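Local coordinates for putative sugar kinase PH1459 (Pyrococcus horikoshii, PDB 3EWM), which probably phosphorylates a sugar, perhaps fructose, using ATP as phosphate donor, at residues Gly8-Asp13 / Glu63-Glu68; Ile12-Val17 / Thr87-Val92; Ser155-Asp160 / Lys184-Val189. One frame throughout, in Å; residues are numbered along the deposited sequence.

Contact 1. Residues Gly8-Asp13 / Glu63-Glu68; sequences GELLID and EYLIEE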
ATOM      1  N   GLY A   8     -10.436 -15.706  -0.955  1.00  9.14           N
ATOM      2  CA  GLY A   8      -9.559 -14.926  -1.812  1.00  9.09           C
ATOM      3  C   GLY A   8      -9.184 -13.611  -1.153  1.00  9.45           C
ATOM      4  O   GLY A   8      -9.120 -13.518   0.071  1.00  9.81           O
ATOM      5  N   GLU A   9      -8.982 -12.598  -1.989  1.00  8.84           N
ATOM      6  CA  GLU A   9      -8.401 -11.346  -1.586  1.00  8.73           C
ATOM      7  C   GLU A   9      -9.332 -10.556  -0.664  1.00  8.96           C
ATOM      8  O   GLU A   9     -10.536 -10.440  -0.914  1.00  8.86           O
ATOM      9  CB  GLU A   9      -7.977 -10.518  -2.814  1.00  8.31           C
ATOM     10  CG  GLU A   9      -9.080  -9.993  -3.670  1.00  9.24           C
ATOM     11  CD  GLU A   9      -9.598 -10.978  -4.703  1.00 10.55           C
ATOM     12  OE1 GLU A   9      -9.357 -12.201  -4.572  1.00 10.76           O
ATOM     13  OE2 GLU A   9     -10.301 -10.509  -5.631  1.00  9.27           O
ATOM     14  N   LEU A  10      -8.738 -10.041   0.401  1.00  8.27           N
ATOM     15  CA  LEU A  10      -9.400  -9.121   1.311  1.00  8.61           C
ATOM     16  C   LEU A  10      -8.393  -8.034   1.530  1.00  8.61           C
ATOM     17  O   LEU A  10      -7.240  -8.291   1.942  1.00  8.75           O
ATOM     18  CB  LEU A  10      -9.789  -9.807   2.630  1.00  8.54           C
ATOM     19  CG  LEU A  10     -10.245  -8.920   3.802  1.00  8.42           C
ATOM     20  CD1 LEU A  10     -11.507  -8.126   3.473  1.00  6.84           C
ATOM     21  CD2 LEU A  10     -10.429  -9.748   5.095  1.00  8.03           C
ATOM     22  N   LEU A  11      -8.798  -6.811   1.205  1.00  8.65           N
ATOM     23  CA  LEU A  11      -7.829  -5.722   1.146  1.00  9.49           C
ATOM     24  C   LEU A  11      -8.450  -4.377   1.454  1.00  8.98           C
ATOM     25  O   LEU A  11      -9.678  -4.244   1.480  1.00  9.10           O
ATOM     26  CB  LEU A  11      -7.165  -5.681  -0.251  1.00  9.20           C
ATOM     27  CG  LEU A  11      -8.077  -5.744  -1.494  1.00 11.55           C
ATOM     28  CD1 LEU A  11      -8.788  -4.436  -1.715  1.00 14.01           C
ATOM     29  CD2 LEU A  11      -7.267  -6.127  -2.733  1.00 11.79           C
ATOM     30  N   ILE A  12      -7.584  -3.382   1.662  1.00  9.30           N
ATOM     31  CA  ILE A  12      -7.981  -1.979   1.730  1.00  8.97           C
ATOM     32  C   ILE A  12      -8.064  -1.399   0.318  1.00  9.28           C
ATOM     33  O   ILE A  12      -7.095  -1.424  -0.447  1.00  9.98           O
ATOM     34  CB  ILE A  12      -6.972  -1.109   2.566  1.00  9.03           C
ATOM     35  CG1 ILE A  12      -6.781  -1.671   3.982  1.00  8.89           C
ATOM     36  CG2 ILE A  12      -7.407   0.353   2.573  1.00  7.36           C
ATOM     37  CD1 ILE A  12      -7.998  -1.435   4.917  1.00 10.67           C
ATOM     38  N   ASP A  13      -9.233  -0.905  -0.053  1.00  9.40           N
ATOM     39  CA  ASP A  13      -9.324  -0.080  -1.242  1.00  9.58           C
ATOM     40  C   ASP A  13      -9.064   1.341  -0.805  1.00  9.31           C
ATOM     41  O   ASP A  13      -9.767   1.886   0.057  1.00  9.77           O
ATOM     42  CB  ASP A  13     -10.710  -0.140  -1.891  1.00  9.89           C
ATOM     43  CG  ASP A  13     -10.919  -1.376  -2.741  1.00 10.92           C
ATOM     44  OD1 ASP A  13      -9.933  -1.991  -3.165  1.00 15.78           O
ATOM     45  OD2 ASP A  13     -12.080  -1.714  -3.011  1.00 12.06           O
ATOM     46  N   GLU A  63      -7.106  -5.348  11.160  1.00  7.90           N
ATOM     47  CA  GLU A  63      -8.161  -5.198  12.174  1.00  8.96           C
ATOM     48  C   GLU A  63      -9.389  -4.496  11.642  1.00  8.16           C
ATOM     49  O   GLU A  63     -10.489  -4.927  11.899  1.00  8.31           O
ATOM     50  CB  GLU A  63      -7.631  -4.425  13.376  1.00  9.79           C
ATOM     51  CG  GLU A  63      -6.645  -5.236  14.180  1.00 13.66           C
ATOM     52  CD  GLU A  63      -5.695  -4.368  14.974  1.00 19.30           C
ATOM     53  OE1 GLU A  63      -6.080  -3.232  15.335  1.00 20.23           O
ATOM     54  OE2 GLU A  63      -4.563  -4.833  15.241  1.00 20.82           O
ATOM     55  N   TYR A  64      -9.183  -3.412  10.889  1.00  8.04           N
ATOM     56  CA  TYR A  64     -10.279  -2.702  10.255  1.00  8.89           C
ATOM     57  C   TYR A  64     -11.130  -3.603   9.388  1.00  8.11           C
ATOM     58  O   TYR A  64     -12.355  -3.614   9.505  1.00  8.86           O
ATOM     59  CB  TYR A  64      -9.739  -1.545   9.424  1.00  9.04           C
ATOM     60  CG  TYR A  64     -10.716  -0.894   8.496  1.00 10.28           C
ATOM     61  CD1 TYR A  64     -11.666   0.014   8.971  1.00 10.84           C
ATOM     62  CD2 TYR A  64     -10.674  -1.149   7.123  1.00 10.97           C
ATOM     63  CE1 TYR A  64     -12.542   0.635   8.111  1.00 10.00           C
ATOM     64  CE2 TYR A  64     -11.544  -0.528   6.260  1.00 12.20           C
ATOM     65  CZ  TYR A  64     -12.482   0.359   6.770  1.00 11.55           C
ATOM     66  OH  TYR A  64     -13.353   0.993   5.913  1.00 13.35           O
ATOM     67  N   LEU A  65     -10.484  -4.343   8.495  1.00  7.68           N
ATOM     68  CA  LEU A  65     -11.230  -5.213   7.586  1.00  8.05           C
ATOM     69  C   LEU A  65     -12.055  -6.245   8.325  1.00  8.35           C
ATOM     70  O   LEU A  65     -13.214  -6.468   7.997  1.00  8.55           O
ATOM     71  CB  LEU A  65     -10.287  -5.900   6.586  1.00  7.35           C
ATOM     72  CG  LEU A  65      -9.641  -4.901   5.626  1.00  6.20           C
ATOM     73  CD1 LEU A  65      -8.543  -5.601   4.811  1.00  6.46           C
ATOM     74  CD2 LEU A  65     -10.661  -4.253   4.717  1.00  6.67           C
ATOM     75  N   ILE A  66     -11.451  -6.882   9.327  1.00  8.51           N
ATOM     76  CA  ILE A  66     -12.169  -7.893  10.087  1.00  9.14           C
ATOM     77  C   ILE A  66     -13.378  -7.241  10.781  1.00  9.64           C
ATOM     78  O   ILE A  66     -14.487  -7.773  10.750  1.00 10.10           O
ATOM     79  CB  ILE A  66     -11.237  -8.600  11.107  1.00  8.98           C
ATOM     80  CG1 ILE A  66     -10.197  -9.472  10.372  1.00  8.98           C
ATOM     81  CG2 ILE A  66     -12.044  -9.437  12.072  1.00  9.62           C
ATOM     82  CD1 ILE A  66      -9.000  -9.849  11.228  1.00 11.17           C
ATOM     83  N   GLU A  67     -13.165  -6.067  11.362  1.00 10.10           N
ATOM     84  CA  GLU A  67     -14.246  -5.358  12.070  1.00 12.04           C
ATOM     85  C   GLU A  67     -15.386  -4.993  11.134  1.00 10.90           C
ATOM     86  O   GLU A  67     -16.544  -5.177  11.485  1.00 11.10           O
ATOM     87  CB  GLU A  67     -13.722  -4.108  12.767  1.00 11.65           C
ATOM     88  CG  GLU A  67     -12.933  -4.398  14.057  1.00 16.48           C
ATOM     89  CD  GLU A  67     -12.392  -3.129  14.714  1.00 16.38           C
ATOM     90  OE1 GLU A  67     -12.716  -2.013  14.224  1.00 21.89           O
ATOM     91  OE2 GLU A  67     -11.596  -3.256  15.680  1.00 23.73           O
ATOM     92  N   GLU A  68     -15.058  -4.486   9.948  1.00 10.07           N
ATOM     93  CA  GLU A  68     -16.075  -4.114   8.969  1.00  9.53           C
ATOM     94  C   GLU A  68     -16.881  -5.314   8.484  1.00  8.56           C
ATOM     95  O   GLU A  68     -18.093  -5.220   8.310  1.00  9.04           O
ATOM     96  CB  GLU A  68     -15.433  -3.378   7.792  1.00  8.66           C
ATOM     97  CG  GLU A  68     -14.844  -1.992   8.187  1.00 12.74           C
ATOM     98  CD  GLU A  68     -15.855  -1.109   8.911  1.00 14.74           C
ATOM     99  OE1 GLU A  68     -16.855  -0.708   8.293  1.00 13.43           O
ATOM    100  OE2 GLU A  68     -15.657  -0.833  10.109  1.00 19.19           O
TER

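Contact 2. Residues Ile12-Val17 / Thr87-Val92; sequences IDLISV and TGIVFV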
ATOM      1  N   ILE A  12      -7.584  -3.382   1.662  1.00  9.30           N
ATOM      2  CA  ILE A  12      -7.981  -1.979   1.730  1.00  8.97           C
ATOM      3  C   ILE A  12      -8.064  -1.399   0.318  1.00  9.28           C
ATOM      4  O   ILE A  12      -7.095  -1.424  -0.447  1.00  9.98           O
ATOM      5  CB  ILE A  12      -6.972  -1.109   2.566  1.00  9.03           C
ATOM      6  CG1 ILE A  12      -6.781  -1.671   3.982  1.00  8.89           C
ATOM      7  CG2 ILE A  12      -7.407   0.353   2.573  1.00  7.36           C
ATOM      8  CD1 ILE A  12      -7.998  -1.435   4.917  1.00 10.67           C
ATOM      9  N   ASP A  13      -9.233  -0.905  -0.053  1.00  9.40           N
ATOM     10  CA  ASP A  13      -9.324  -0.080  -1.242  1.00  9.58           C
ATOM     11  C   ASP A  13      -9.064   1.341  -0.805  1.00  9.31           C
ATOM     12  O   ASP A  13      -9.767   1.886   0.057  1.00  9.77           O
ATOM     13  CB  ASP A  13     -10.710  -0.140  -1.891  1.00  9.89           C
ATOM     14  CG  ASP A  13     -10.919  -1.376  -2.741  1.00 10.92           C
ATOM     15  OD1 ASP A  13      -9.933  -1.991  -3.165  1.00 15.78           O
ATOM     16  OD2 ASP A  13     -12.080  -1.714  -3.011  1.00 12.06           O
ATOM     17  N   LEU A  14      -8.055   1.946  -1.400  1.00  8.86           N
ATOM     18  CA  LEU A  14      -7.828   3.367  -1.187  1.00  9.42           C
ATOM     19  C   LEU A  14      -8.371   4.054  -2.415  1.00  9.28           C
ATOM     20  O   LEU A  14      -7.801   3.987  -3.493  1.00  8.74           O
ATOM     21  CB  LEU A  14      -6.359   3.645  -0.944  1.00  9.82           C
ATOM     22  CG  LEU A  14      -6.066   3.102   0.461  1.00 11.66           C
ATOM     23  CD1 LEU A  14      -4.748   2.328   0.496  1.00 15.17           C
ATOM     24  CD2 LEU A  14      -6.133   4.209   1.482  1.00 15.33           C
ATOM     25  N   ILE A  15      -9.542   4.649  -2.255  1.00  9.64           N
ATOM     26  CA  ILE A  15     -10.283   5.104  -3.422  1.00  9.93           C
ATOM     27  C   ILE A  15     -10.104   6.587  -3.625  1.00  9.82           C
ATOM     28  O   ILE A  15     -10.479   7.385  -2.763  1.00  9.60           O
ATOM     29  CB  ILE A  15     -11.770   4.774  -3.297  1.00  9.95           C
ATOM     30  CG1 ILE A  15     -11.910   3.269  -3.020  1.00 11.38           C
ATOM     31  CG2 ILE A  15     -12.513   5.162  -4.574  1.00  9.76           C
ATOM     32  CD1 ILE A  15     -13.242   2.740  -3.205  1.00 13.29           C
ATOM     33  N   SER A  16      -9.546   6.927  -4.780  1.00 10.80           N
ATOM     34  CA  SER A  16      -9.409   8.313  -5.214  1.00 12.01           C
ATOM     35  C   SER A  16     -10.725   9.040  -4.988  1.00 13.38           C
ATOM     36  O   SER A  16     -11.799   8.573  -5.381  1.00 13.47           O
ATOM     37  CB  SER A  16      -9.038   8.400  -6.685  1.00 11.38           C
ATOM     38  OG  SER A  16      -7.850   7.673  -6.988  1.00 13.63           O
ATOM     39  N   VAL A  17     -10.622  10.189  -4.340  1.00 14.83           N
ATOM     40  CA  VAL A  17     -11.776  10.999  -4.033  1.00 16.95           C
ATOM     41  C   VAL A  17     -12.028  12.013  -5.159  1.00 17.96           C
ATOM     42  O   VAL A  17     -13.119  12.585  -5.270  1.00 19.85           O
ATOM     43  CB  VAL A  17     -11.585  11.653  -2.640  1.00 17.55           C
ATOM     44  CG1 VAL A  17     -12.303  12.939  -2.543  1.00 19.60           C
ATOM     45  CG2 VAL A  17     -12.088  10.691  -1.567  1.00 18.79           C
ATOM     46  N   THR A  87      -1.383  -6.077   5.374  1.00  9.79           N
ATOM     47  CA  THR A  87      -2.701  -6.183   4.807  1.00  9.12           C
ATOM     48  C   THR A  87      -2.691  -5.686   3.364  1.00  8.46           C
ATOM     49  O   THR A  87      -2.059  -4.676   3.041  1.00  8.05           O
ATOM     50  CB  THR A  87      -3.671  -5.361   5.660  1.00  8.47           C
ATOM     51  OG1 THR A  87      -3.750  -5.944   6.973  1.00  9.43           O
ATOM     52  CG2 THR A  87      -5.041  -5.339   5.036  1.00  8.14           C
ATOM     53  N   GLY A  88      -3.375  -6.420   2.499  1.00  8.43           N
ATOM     54  CA  GLY A  88      -3.575  -5.979   1.133  1.00  8.38           C
ATOM     55  C   GLY A  88      -4.049  -4.546   1.036  1.00  8.62           C
ATOM     56  O   GLY A  88      -4.897  -4.083   1.819  1.00  8.70           O
ATOM     57  N   ILE A  89      -3.494  -3.851   0.056  1.00  8.75           N
ATOM     58  CA  ILE A  89      -3.918  -2.524  -0.266  1.00  8.98           C
ATOM     59  C   ILE A  89      -3.963  -2.386  -1.783  1.00  8.72           C
ATOM     60  O   ILE A  89      -3.181  -2.992  -2.531  1.00  8.28           O
ATOM     61  CB  ILE A  89      -2.988  -1.413   0.336  1.00  9.42           C
ATOM     62  CG1 ILE A  89      -1.555  -1.608  -0.151  1.00 11.00           C
ATOM     63  CG2 ILE A  89      -3.118  -1.303   1.899  1.00  9.11           C
ATOM     64  CD1 ILE A  89      -0.741  -0.374  -0.034  1.00 17.77           C
ATOM     65  N   VAL A  90      -4.934  -1.627  -2.235  1.00  8.95           N
ATOM     66  CA  VAL A  90      -4.978  -1.226  -3.612  1.00  8.95           C
ATOM     67  C   VAL A  90      -5.411   0.227  -3.675  1.00  9.14           C
ATOM     68  O   VAL A  90      -6.314   0.637  -2.957  1.00  8.73           O
ATOM     69  CB  VAL A  90      -5.878  -2.170  -4.486  1.00  9.32           C
ATOM     70  CG1 VAL A  90      -7.270  -2.253  -3.945  1.00 11.11           C
ATOM     71  CG2 VAL A  90      -5.897  -1.702  -5.975  1.00  7.50           C
ATOM     72  N   PHE A  91      -4.726   0.991  -4.519  1.00  8.94           N
ATOM     73  CA  PHE A  91      -5.091   2.372  -4.808  1.00  9.77           C
ATOM     74  C   PHE A  91      -5.900   2.350  -6.081  1.00 10.16           C
ATOM     75  O   PHE A  91      -5.492   1.739  -7.059  1.00  9.18           O
ATOM     76  CB  PHE A  91      -3.838   3.221  -4.964  1.00  9.61           C
ATOM     77  CG  PHE A  91      -3.016   3.285  -3.709  1.00 10.04           C
ATOM     78  CD1 PHE A  91      -3.233   4.305  -2.769  1.00 10.50           C
ATOM     79  CD2 PHE A  91      -2.053   2.309  -3.440  1.00 11.20           C
ATOM     80  CE1 PHE A  91      -2.503   4.353  -1.600  1.00 10.18           C
ATOM     81  CE2 PHE A  91      -1.313   2.358  -2.263  1.00 11.93           C
ATOM     82  CZ  PHE A  91      -1.548   3.380  -1.344  1.00 11.13           C
ATOM     83  N   VAL A  92      -7.069   2.965  -6.036  1.00 10.57           N
ATOM     84  CA  VAL A  92      -8.035   2.783  -7.099  1.00 12.13           C
ATOM     85  C   VAL A  92      -8.495   4.134  -7.612  1.00 12.18           C
ATOM     86  O   VAL A  92      -8.751   5.061  -6.836  1.00 11.79           O
ATOM     87  CB  VAL A  92      -9.233   1.850  -6.662  1.00 12.52           C
ATOM     88  CG1 VAL A  92      -8.724   0.663  -5.893  1.00 14.25           C
ATOM     89  CG2 VAL A  92     -10.166   2.571  -5.774  1.00 16.77           C
TER

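Contact 3. Residues Ser155-Asp160 / Lys184-Val189; sequences SLIAFD and KLADIV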
ATOM      1  N   SER A 155     -19.222 -29.269  -2.346  1.00 20.72           N
ATOM      2  CA  SER A 155     -19.869 -27.952  -2.350  1.00 19.15           C
ATOM      3  C   SER A 155     -19.861 -27.489  -3.786  1.00 17.10           C
ATOM      4  O   SER A 155     -18.949 -27.838  -4.530  1.00 17.40           O
ATOM      5  CB  SER A 155     -19.073 -26.917  -1.551  1.00 18.92           C
ATOM      6  OG  SER A 155     -18.643 -27.394  -0.294  1.00 22.80           O
ATOM      7  N   LEU A 156     -20.851 -26.690  -4.164  1.00 15.27           N
ATOM      8  CA  LEU A 156     -20.820 -25.975  -5.429  1.00 13.95           C
ATOM      9  C   LEU A 156     -19.690 -24.937  -5.425  1.00 13.62           C
ATOM     10  O   LEU A 156     -19.442 -24.264  -4.421  1.00 13.19           O
ATOM     11  CB  LEU A 156     -22.162 -25.290  -5.692  1.00 13.77           C
ATOM     12  CG  LEU A 156     -23.345 -26.232  -5.843  1.00 13.77           C
ATOM     13  CD1 LEU A 156     -24.639 -25.465  -6.023  1.00 15.48           C
ATOM     14  CD2 LEU A 156     -23.101 -27.191  -7.020  1.00 14.88           C
ATOM     15  N   ILE A 157     -19.014 -24.832  -6.557  1.00 12.61           N
ATOM     16  CA  ILE A 157     -17.901 -23.930  -6.712  1.00 12.25           C
ATOM     17  C   ILE A 157     -18.305 -22.818  -7.661  1.00 11.82           C
ATOM     18  O   ILE A 157     -18.822 -23.070  -8.743  1.00 12.44           O
ATOM     19  CB  ILE A 157     -16.654 -24.684  -7.254  1.00 12.36           C
ATOM     20  CG1 ILE A 157     -16.196 -25.736  -6.243  1.00 12.19           C
ATOM     21  CG2 ILE A 157     -15.534 -23.712  -7.597  1.00 10.77           C
ATOM     22  CD1 ILE A 157     -15.390 -26.833  -6.872  1.00 17.08           C
ATOM     23  N   ALA A 158     -18.071 -21.585  -7.244  1.00 11.95           N
ATOM     24  CA  ALA A 158     -18.377 -20.428  -8.078  1.00 11.64           C
ATOM     25  C   ALA A 158     -17.116 -19.609  -8.293  1.00 11.93           C
ATOM     26  O   ALA A 158     -16.338 -19.381  -7.356  1.00 11.06           O
ATOM     27  CB  ALA A 158     -19.485 -19.582  -7.432  1.00 11.53           C
ATOM     28  N   PHE A 159     -16.913 -19.172  -9.537  1.00 11.79           N
ATOM     29  CA  PHE A 159     -15.694 -18.495  -9.920  1.00 12.01           C
ATOM     30  C   PHE A 159     -16.041 -17.252 -10.731  1.00 11.95           C
ATOM     31  O   PHE A 159     -16.710 -17.347 -11.747  1.00 11.04           O
ATOM     32  CB  PHE A 159     -14.795 -19.451 -10.717  1.00 12.17           C
ATOM     33  CG  PHE A 159     -13.462 -18.851 -11.125  1.00 12.28           C
ATOM     34  CD1 PHE A 159     -12.495 -18.554 -10.174  1.00 12.28           C
ATOM     35  CD2 PHE A 159     -13.187 -18.579 -12.456  1.00 12.96           C
ATOM     36  CE1 PHE A 159     -11.259 -18.027 -10.542  1.00 11.59           C
ATOM     37  CE2 PHE A 159     -11.961 -18.040 -12.844  1.00 12.57           C
ATOM     38  CZ  PHE A 159     -10.982 -17.766 -11.876  1.00 12.41           C
ATOM     39  N   ASP A 160     -15.657 -16.101 -10.201  1.00 11.81           N
ATOM     40  CA  ASP A 160     -15.720 -14.839 -10.902  1.00 12.95           C
ATOM     41  C   ASP A 160     -14.379 -14.711 -11.612  1.00 12.28           C
ATOM     42  O   ASP A 160     -13.328 -14.665 -10.981  1.00 12.46           O
ATOM     43  CB  ASP A 160     -15.940 -13.731  -9.874  1.00 13.58           C
ATOM     44  CG  ASP A 160     -16.011 -12.349 -10.482  1.00 16.38           C
ATOM     45  OD1 ASP A 160     -16.008 -12.204 -11.727  1.00 17.53           O
ATOM     46  OD2 ASP A 160     -16.046 -11.398  -9.677  1.00 22.20           O
ATOM     47  N   LYS A 184     -12.828 -24.898 -15.143  1.00 14.56           N
ATOM     48  CA  LYS A 184     -13.163 -26.323 -15.221  1.00 15.93           C
ATOM     49  C   LYS A 184     -13.593 -26.914 -13.876  1.00 15.60           C
ATOM     50  O   LYS A 184     -14.372 -27.860 -13.838  1.00 15.97           O
ATOM     51  CB  LYS A 184     -12.014 -27.115 -15.849  1.00 15.87           C
ATOM     52  CG  LYS A 184     -11.955 -26.925 -17.371  1.00 18.42           C
ATOM     53  CD  LYS A 184     -10.825 -27.713 -17.997  1.00 21.28           C
ATOM     54  CE  LYS A 184     -11.034 -27.845 -19.494  1.00 23.37           C
ATOM     55  NZ  LYS A 184     -10.017 -28.764 -20.099  1.00 27.12           N
ATOM     56  N   LEU A 185     -13.119 -26.319 -12.784  1.00 15.53           N
ATOM     57  CA  LEU A 185     -13.512 -26.739 -11.444  1.00 15.48           C
ATOM     58  C   LEU A 185     -14.822 -26.111 -11.014  1.00 15.21           C
ATOM     59  O   LEU A 185     -15.477 -26.605 -10.101  1.00 15.65           O
ATOM     60  CB  LEU A 185     -12.427 -26.395 -10.424  1.00 15.90           C
ATOM     61  CG  LEU A 185     -11.124 -27.215 -10.453  1.00 16.21           C
ATOM     62  CD1 LEU A 185     -10.027 -26.395  -9.853  1.00 13.36           C
ATOM     63  CD2 LEU A 185     -11.289 -28.550  -9.722  1.00 17.99           C
ATOM     64  N   ALA A 186     -15.221 -25.033 -11.682  1.00 14.51           N
ATOM     65  CA  ALA A 186     -16.383 -24.275 -11.234  1.00 14.22           C
ATOM     66  C   ALA A 186     -17.701 -24.818 -11.777  1.00 14.26           C
ATOM     67  O   ALA A 186     -17.821 -25.147 -12.955  1.00 14.41           O
ATOM     68  CB  ALA A 186     -16.227 -22.792 -11.569  1.00 13.49           C
ATOM     69  N   ASP A 187     -18.679 -24.900 -10.888  1.00 13.75           N
ATOM     70  CA  ASP A 187     -20.062 -25.153 -11.261  1.00 13.77           C
ATOM     71  C   ASP A 187     -20.676 -23.896 -11.854  1.00 13.14           C
ATOM     72  O   ASP A 187     -21.446 -23.966 -12.801  1.00 12.99           O
ATOM     73  CB  ASP A 187     -20.850 -25.529 -10.022  1.00 13.45           C
ATOM     74  CG  ASP A 187     -20.359 -26.817  -9.409  1.00 15.80           C
ATOM     75  OD1 ASP A 187     -20.710 -27.884  -9.951  1.00 16.27           O
ATOM     76  OD2 ASP A 187     -19.637 -26.749  -8.396  1.00 14.36           O
ATOM     77  N   ILE A 188     -20.320 -22.757 -11.265  1.00 12.30           N
ATOM     78  CA  ILE A 188     -20.915 -21.478 -11.593  1.00 11.63           C
ATOM     79  C   ILE A 188     -19.773 -20.591 -12.001  1.00 11.87           C
ATOM     80  O   ILE A 188     -18.797 -20.426 -11.260  1.00 11.83           O
ATOM     81  CB  ILE A 188     -21.633 -20.872 -10.363  1.00 11.85           C
ATOM     82  CG1 ILE A 188     -22.766 -21.791  -9.903  1.00 13.90           C
ATOM     83  CG2 ILE A 188     -22.148 -19.466 -10.659  1.00 11.67           C
ATOM     84  CD1 ILE A 188     -22.841 -21.920  -8.390  1.00 15.92           C
ATOM     85  N   VAL A 189     -19.873 -20.029 -13.195  1.00 11.63           N
ATOM     86  CA  VAL A 189     -18.856 -19.110 -13.668  1.00 11.48           C
ATOM     87  C   VAL A 189     -19.525 -17.796 -14.028  1.00 11.92           C
ATOM     88  O   VAL A 189     -20.571 -17.773 -14.699  1.00 12.02           O
ATOM     89  CB  VAL A 189     -18.066 -19.696 -14.883  1.00 11.27           C
ATOM     90  CG1 VAL A 189     -17.176 -18.629 -15.546  1.00  9.97           C
ATOM     91  CG2 VAL A 189     -17.234 -20.884 -14.438  1.00 11.30           C
TER
HETATM   92  O   HOH W   1     -18.465 -29.275  -6.754  1.00 24.81           O

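Contact 1. Residues Gly8-Asp13 / Glu63-Glu68
Leu65 reaches from helix 60-71 into the corner where the chain leaves the large sheet of the PfkB kinase fold and enters strand 11-16 of its small sheet, and there it meets Leu10, Leu11 and Ile12. Strand and helix segments run at 90° to each other, their axes 8.9 Å apart at the closest. The tight part is this leucine. Its CD2 lies 3.4 Å from Leu11 O, its CD1 sits over the Leu11 backbone, 3.6 Å from Leu11 C, and Leu65 CD1 also touches Leu10 CG at 3.9 Å. The Leu10 and Leu65 side chains pass alongside each other, pointing opposite ways; Leu10 CG stands anti to its backbone N (chi1 168°), beside Leu65 CB and CD1, and both Leu10 methyls also lie near Leu65 CB. No hydrogen bond crosses, so the contact is apolar packing. Val56 of strand 49-57 touches Leu10 and Leu65.

The looser side lies toward Tyr64, whose partly exposed ring makes a cation-pi contact with Lys30 and adjoins Lys23 of the second subunit. Glu67 makes a salt bridge to the same Lys23 of the second subunit. One methyl spans both regions: Ile12 CD1 stands 3.9 Å from Leu65 CD2 and meets the Tyr64 ring obliquely, 3.5 Å from Tyr64 CD2.

Contact 2. Residues Ile12-Val17 / Thr87-Val92
Ile12 pairs with Ile89 in two parallel strands that stay in step as far as Ile15 and Val92. Ile12 N donates to Gly88 O almost linearly (174°), and Ile12 O then accepts from Val90 N. On the face it shares with Ile89, Leu14 and Phe91, the Ile12 side chain lays CB 3.9 Å from Ile89 CG2. Asp13 turns to the other face, its side chain running alongside that of Val90.

Leu14 continues the backbone pairing, its N bonded to Val90 O at 2.7 Å and its O to Val92 N at 2.8 Å. Its side chain runs alongside that of Phe91: Leu14 CB touches Phe91 CD1 at 3.7 Å, while Leu14 CD1 lies over one face of the Phe91 ring, toward the rim, in a CH-pi contact 4.0 Å from the centroid. Phe91 also meets two rings edge-to-face, Phe28 of its own chain and Phe61 of the second subunit. Ile15 returns to the Asp13 face and crosses Val92 obliquely; Ile15 CG1 and Val92 CG2 are only 3.3 Å apart, tighter than normal van der Waals contact. Ser16 ends the pairing with two bonds to one acceptor: its N donates to Val92 O, and its OG, anti to the carbonyl carbon (chi1 -56°), donates to Val92 O at 2.8 Å from above the carbonyl plane.

These are the two central strands of the four-stranded sheet that, in PfkB-family sugar kinases, forms the lid beside the large domain; here its Leu14-Phe91 face packs against the second subunit.

Contact 3. Residues Ser155-Asp160 / Lys184-Val189
Asp187 and Ile157 meet where the beta-alpha-beta unit of strand 156-160, helix 172-185 and strand 188-192 closes, in the parallel part of the large Rossmann-like sheet. The Asp187 side chain crosses those of Leu156 and Ile157 at about a right angle. Its CG is anti to the carbonyl carbon (chi1 -64°), and OD2 accepts Ile157 N at 2.7 Å through its anti lone pair. Leu156 CD2 rests against the carboxylate, 3.7 Å from Asp187 CG.

Ile157 O in turn accepts Ile188 N at 2.9 Å, with a weak bond from Asp187 N beside it. Farther along, the strands pair in parallel, Phe159 N bonding to Ile188 O. On one face Ala158 CB and Ile188 CB stand 3.9 Å apart, covered by helix 245-259. On the other, Phe159 CG is anti to its backbone N (chi1 -178°); the ring leads away from Val189 toward helix 172-185, leaving Phe159 CB to touch Ala186 CB at 3.7 Å. Strand 188-192 carries Lys190, an ATP-binding residue, directly after Val189.

Lys152 forms a weak, long ion pair with Asp187. A water bridges the carboxylate to the backbone of Ser155, just before the strand, donating to Ser155 O at 2.7 Å and to Asp187 OD2 at 3.2 Å.

How the contacts relate
All three contacts are largely buried, but they serve different layers. Contacts 1 and 2 share Ile12, Asp13 and strand 11-16: contact 1 sets a helix of the main domain against that strand by apolar packing without a crossing hydrogen bond, whereas contact 2 ties it to its sheet neighbour through main-chain bonds. They touch directly, Leu65 CD1 lying 3.5 Å from Thr87 CG2, and both reach the second subunit. Contact 3 lies across the chain's centre, its centre about 24 Å from that of contact 1 and about 27 Å from that of contact 2, and no other chain touches it. It too pairs parallel strands, but adds a side-chain carboxylate that accepts a backbone N-H, and a water, and it neighbours the ATP site.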